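Local coordinates for extracellular solute-binding protein family 5 (Brucella melitensis, PDB 4ONY) that probably captures peptides or related solutes in the periplasm and hands them to an ABC transporter for import, at residues Tyr151-Arg154 against Met155-Ala159; Phe337-Ala340 against Asn341-Phe345. One frame throughout, in Å; residues are numbered along the deposited sequence.

Contact 1: residues Tyr151-Arg154 against Met155-Ala159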
loop_
_atom_site.group_PDB
_atom_site.type_symbol
_atom_site.label_atom_id
_atom_site.label_comp_id
_atom_site.label_asym_id
_atom_site.label_seq_id
_atom_site.Cartn_x
_atom_site.Cartn_y
_atom_site.Cartn_z
ATOM N N TYR A 151 -12.043 8.174 10.605
ATOM C CA TYR A 151 -13.328 7.667 10.996
ATOM C C TYR A 151 -14.313 8.783 11.387
ATOM O O TYR A 151 -15.536 8.606 11.242
ATOM C CB TYR A 151 -13.211 6.624 12.151
ATOM C CG TYR A 151 -12.224 5.579 11.841
ATOM C CD1 TYR A 151 -12.405 4.733 10.745
ATOM C CD2 TYR A 151 -11.072 5.443 12.585
ATOM C CE1 TYR A 151 -11.430 3.807 10.388
ATOM C CE2 TYR A 151 -10.134 4.503 12.273
ATOM C CZ TYR A 151 -10.300 3.700 11.167
ATOM O OH TYR A 151 -9.353 2.735 10.856
ATOM N N ASN A 152 -13.809 9.929 11.831
ATOM C CA ASN A 152 -14.691 11.035 12.214
ATOM C C ASN A 152 -15.004 11.973 11.047
ATOM O O ASN A 152 -15.712 12.956 11.228
ATOM C CB ASN A 152 -14.123 11.852 13.371
ATOM C CG ASN A 152 -12.905 12.668 12.972
ATOM O OD1 ASN A 152 -12.279 12.438 11.931
ATOM N ND2 ASN A 152 -12.545 13.600 13.818
ATOM N N SER A 153 -14.491 11.682 9.862
ATOM C CA SER A 153 -14.699 12.606 8.753
ATOM C C SER A 153 -15.820 12.182 7.793
ATOM O O SER A 153 -16.147 12.919 6.911
ATOM C CB SER A 153 -13.378 12.802 7.990
ATOM O OG SER A 153 -13.077 11.638 7.231
ATOM N N ARG A 154 -16.440 11.015 7.982
ATOM C CA ARG A 154 -17.388 10.492 6.975
ATOM C C ARG A 154 -18.666 11.339 6.883
ATOM O O ARG A 154 -19.149 11.620 5.766
ATOM C CB ARG A 154 -17.781 9.055 7.288
ATOM C CG ARG A 154 -16.864 7.970 6.731
ATOM C CD ARG A 154 -15.408 8.253 6.892
ATOM N NE ARG A 154 -14.574 7.045 6.898
ATOM C CZ ARG A 154 -13.503 6.887 6.136
ATOM N NH1 ARG A 154 -13.117 7.834 5.296
ATOM N NH2 ARG A 154 -12.801 5.778 6.233
ATOM N N MET A 155 -19.193 11.762 8.041
ATOM C CA MET A 155 -20.453 12.463 8.081
ATOM C C MET A 155 -20.430 13.847 7.419
ATOM O O MET A 155 -21.456 14.296 6.972
ATOM C CB MET A 155 -21.008 12.558 9.510
ATOM C CG MET A 155 -21.565 11.246 10.023
ATOM S SD MET A 155 -22.933 10.544 9.087
ATOM C CE MET A 155 -24.213 11.754 9.484
ATOM N N SER A 156 -19.269 14.491 7.302
ATOM C CA SER A 156 -19.164 15.761 6.546
ATOM C C SER A 156 -19.567 15.606 5.081
ATOM O O SER A 156 -19.893 16.603 4.400
ATOM C CB SER A 156 -17.739 16.284 6.609
ATOM O OG SER A 156 -16.852 15.435 5.860
ATOM N N ARG A 157 -19.560 14.360 4.594
ATOM C CA ARG A 157 -20.059 14.016 3.250
ATOM C C ARG A 157 -21.479 13.475 3.182
ATOM O O ARG A 157 -21.985 13.173 2.083
ATOM C CB ARG A 157 -19.137 12.949 2.630
ATOM C CG ARG A 157 -18.258 13.437 1.513
ATOM C CD ARG A 157 -17.326 14.540 1.946
ATOM N NE ARG A 157 -16.553 14.143 3.095
ATOM C CZ ARG A 157 -15.492 13.352 3.048
ATOM N NH1 ARG A 157 -15.072 12.860 1.893
ATOM N NH2 ARG A 157 -14.832 13.071 4.171
ATOM N N VAL A 158 -22.126 13.315 4.323
ATOM C CA VAL A 158 -23.412 12.636 4.370
ATOM C C VAL A 158 -24.518 13.628 4.662
ATOM O O VAL A 158 -24.483 14.302 5.681
ATOM C CB VAL A 158 -23.419 11.518 5.450
ATOM C CG1 VAL A 158 -24.796 10.889 5.573
ATOM C CG2 VAL A 158 -22.372 10.456 5.128
ATOM N N ALA A 159 -25.503 13.722 3.781
ATOM C CA ALA A 159 -26.650 14.593 4.043
ATOM C C ALA A 159 -27.587 13.992 5.052
ATOM O O ALA A 159 -28.106 14.685 5.893
ATOM C CB ALA A 159 -27.408 14.903 2.739
HETATM O O HOH W 1 -17.813 10.257 10.400
HETATM O O HOH W 2 -17.629 14.015 9.614
HETATM O O HOH W 3 -13.984 10.505 4.932
#
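The torsions of two successive residues turn Ser156 and Arg157 back onto the carbonyl of Ser153. In Ser156 the hydroxyl sits between the backbone N and the carbonyl carbon (chi1 69°), where OG donates to Ser153 O at 2.8 Å. The Arg157 chain bends at both chi2 and chi3 (60° and 54°), curling its guanidinium over the same turn, and its NH2 gives Ser153 O a second hydrogen bond of 3.0 Å. The two donors use the oxygen differently: the hydroxyl comes in only slightly tilted from the carbonyl plane, whereas NH2 stands well above it. Arg157 NE closes the ring of bonds by donating to Ser156 OG at 3.1 Å, nearly within the guanidinium plane. A backbone bond also runs from Arg157 N to Arg154 O, the i to i+3 spacing of a 3-10 turn, and CG2 of Val158 packs against that same Arg154 oxygen at 3.5 Å.

Two waters bridge backbone groups at the start of this turn. One molecule links Tyr151 O to Met155 N, another Asn152 O to Ser156 N, so each bridges an i to i+4 pair that would bond directly in an alpha-helix. A third donates to Ser153 OG and accepts from Arg154 NH1 at 2.8 Å, with a weaker bond from Arg157 NH2. Ser153 OG also bonds Pro150 O, while Arg154 NH2 reaches Ser188 O beyond helix 181-187.

Chemically, the doubly gripped Ser153 oxygen and the Ser156 hydroxyl fix the rotation of the Arg157 guanidinium. The two arginine ends stay 5.6 Å apart between NH1 of Arg154 and NH2 of Arg157, and the shared water probably softens the repulsion between their like charges.

Contact 2: residues Phe337-Ala340 against Asn341-Phe345; sequences FEWA and NSNLF
Asn343 lays its amide over one face of the indole of Trp339, one turn earlier in the helix. The two groups are stacked, the amide plane 20° from that of the indole, with ND2 about 3.0 Å from the ring plane and displaced toward the rim. Nearer the backbone, CB of Asn343 makes a CH-pi contact with the six-membered ring, 3.8 Å from its centroid. What holds the amide there is Trp339 O, which accepts from ND2 at 2.8 Å as well as from the backbone N of Asn343 at 2.9 Å; the ND2 bond is nearly straight (163°).

A similar i to i+4 pairing recurs at Phe337 and Asn341. In both, CG is anti to the backbone N, and the side chains run side by side, pointing the same way; CB of Asn341 lies over the phenyl face, 4.0 Å from its centroid. The amide is steadied from outside, since Asn341 OD1 accepts from Tyr349 N. Leu344 approaches the indole obliquely, its CG 4.0 Å from Trp339 CZ3, while CD1 packs on CB of Ala340.

In the next shell, helix 443-458 receives Trp339, Ala340 and Leu344, and at the start of helix 337-344 Asp336 OD1 accepts a hydrogen bond from Trp339 N. At the other end, Ala340 O bonds Leu344 N and only weakly Phe345 N, where the chain leaves helical geometry; the Phe345 ring meets those of Tyr349 and Tyr561. The whole is a short, two-turn amphipathic alpha-helix, packed against the longer helix 443-458 in the lobe built around the mixed sheet that includes strands 310-315 and 557-562.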
loop_
_atom_site.group_PDB
_atom_site.type_symbol
_atom_site.label_atom_id
_atom_site.label_comp_id
_atom_site.label_asym_id
_atom_site.label_seq_id
_atom_site.Cartn_x
_atom_site.Cartn_y
_atom_site.Cartn_z
ATOM N N PHE A 337 22.430 0.083 -11.313
ATOM C CA PHE A 337 21.686 -0.870 -10.544
ATOM C C PHE A 337 22.338 -2.252 -10.569
ATOM O O PHE A 337 22.327 -2.969 -9.558
ATOM C CB PHE A 337 20.236 -1.018 -11.000
ATOM C CG PHE A 337 19.530 -2.172 -10.334
ATOM C CD1 PHE A 337 19.328 -2.170 -8.967
ATOM C CD2 PHE A 337 19.105 -3.266 -11.057
ATOM C CE1 PHE A 337 18.713 -3.254 -8.325
ATOM C CE2 PHE A 337 18.457 -4.345 -10.431
ATOM C CZ PHE A 337 18.254 -4.332 -9.062
ATOM N N GLU A 338 22.848 -2.653 -11.719
ATOM C CA GLU A 338 23.344 -4.014 -11.861
ATOM C C GLU A 338 24.566 -4.236 -10.971
ATOM O O GLU A 338 24.686 -5.280 -10.321
ATOM C CB GLU A 338 23.622 -4.372 -13.318
ATOM C CG GLU A 338 22.371 -4.573 -14.176
ATOM C CD GLU A 338 21.555 -3.308 -14.361
ATOM O OE1 GLU A 338 22.154 -2.242 -14.634
ATOM O OE2 GLU A 338 20.285 -3.369 -14.233
ATOM N N TRP A 339 25.424 -3.239 -10.867
ATOM C CA TRP A 339 26.508 -3.325 -9.900
ATOM C C TRP A 339 25.978 -3.467 -8.470
ATOM O O TRP A 339 26.451 -4.316 -7.686
ATOM C CB TRP A 339 27.447 -2.117 -9.977
ATOM C CG TRP A 339 28.634 -2.281 -9.042
ATOM C CD1 TRP A 339 29.836 -2.888 -9.346
ATOM C CD2 TRP A 339 28.718 -1.897 -7.659
ATOM N NE1 TRP A 339 30.658 -2.903 -8.234
ATOM C CE2 TRP A 339 30.006 -2.302 -7.186
ATOM C CE3 TRP A 339 27.839 -1.280 -6.765
ATOM C CZ2 TRP A 339 30.416 -2.110 -5.843
ATOM C CZ3 TRP A 339 28.246 -1.079 -5.422
ATOM C CH2 TRP A 339 29.526 -1.489 -4.987
ATOM N N ALA A 340 25.018 -2.619 -8.098
ATOM C CA ALA A 340 24.516 -2.593 -6.740
ATOM C C ALA A 340 23.833 -3.917 -6.395
ATOM O O ALA A 340 24.005 -4.483 -5.288
ATOM C CB ALA A 340 23.556 -1.433 -6.552
ATOM N N ASN A 341 23.069 -4.441 -7.341
ATOM C CA ASN A 341 22.317 -5.643 -7.047
ATOM C C ASN A 341 23.321 -6.759 -6.753
ATOM O O ASN A 341 23.221 -7.522 -5.765
ATOM C CB ASN A 341 21.407 -6.004 -8.230
ATOM C CG ASN A 341 20.242 -6.928 -7.835
ATOM O OD1 ASN A 341 19.912 -7.069 -6.668
ATOM N ND2 ASN A 341 19.657 -7.584 -8.819
ATOM N N SER A 342 24.297 -6.856 -7.630
ATOM C CA SER A 342 25.250 -7.939 -7.579
ATOM C C SER A 342 26.123 -7.876 -6.327
ATOM O O SER A 342 26.332 -8.885 -5.660
ATOM C CB SER A 342 26.126 -7.900 -8.838
ATOM O OG SER A 342 27.038 -8.961 -8.754
ATOM N N ASN A 343 26.597 -6.678 -5.994
ATOM C CA ASN A 343 27.596 -6.478 -4.933
ATOM C C ASN A 343 27.056 -6.182 -3.571
ATOM O O ASN A 343 27.744 -6.452 -2.619
ATOM C CB ASN A 343 28.570 -5.359 -5.317
ATOM C CG ASN A 343 29.436 -5.758 -6.469
ATOM O OD1 ASN A 343 30.461 -6.408 -6.262
ATOM N ND2 ASN A 343 29.019 -5.443 -7.692
ATOM N N LEU A 344 25.864 -5.604 -3.470
ATOM C CA LEU A 344 25.284 -5.228 -2.183
ATOM C C LEU A 344 24.091 -6.105 -1.761
ATOM O O LEU A 344 23.848 -6.277 -0.569
ATOM C CB LEU A 344 24.786 -3.780 -2.240
ATOM C CG LEU A 344 25.760 -2.682 -2.746
ATOM C CD1 LEU A 344 25.102 -1.310 -2.634
ATOM C CD2 LEU A 344 27.060 -2.691 -1.966
ATOM N N PHE A 345 23.346 -6.643 -2.733
ATOM C CA PHE A 345 22.025 -7.236 -2.488
ATOM C C PHE A 345 21.883 -8.688 -2.982
ATOM O O PHE A 345 20.775 -9.189 -3.109
ATOM C CB PHE A 345 20.939 -6.351 -3.144
ATOM C CG PHE A 345 20.982 -4.919 -2.690
ATOM C CD1 PHE A 345 21.063 -4.602 -1.332
ATOM C CD2 PHE A 345 20.961 -3.880 -3.619
ATOM C CE1 PHE A 345 21.111 -3.287 -0.904
ATOM C CE2 PHE A 345 20.980 -2.552 -3.191
ATOM C CZ PHE A 345 21.054 -2.256 -1.839
#

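Overall arrangement
The two sites lie on opposite sides of the chain's centre, 49 Å apart between centres and about 33 Å between nearest atoms, and share no element. Both are only partly buried and local, yet each solves a different problem. Contact 1 leads from a loop through a 3-10 turn into strand 158-165, and it relies on serine, arginine and bridging waters. Contact 2 consists of regular i to i+4 bonds in helix 337-344, with aromatic faces covered by asparagines. Phe337 and Ala340 are buried at contact 2, as Arg154 and Val158 are at contact 1. Here the turn leans on polar side chains and solvent, whereas helix 337-344 adds side-chain stacking to its own backbone ladder.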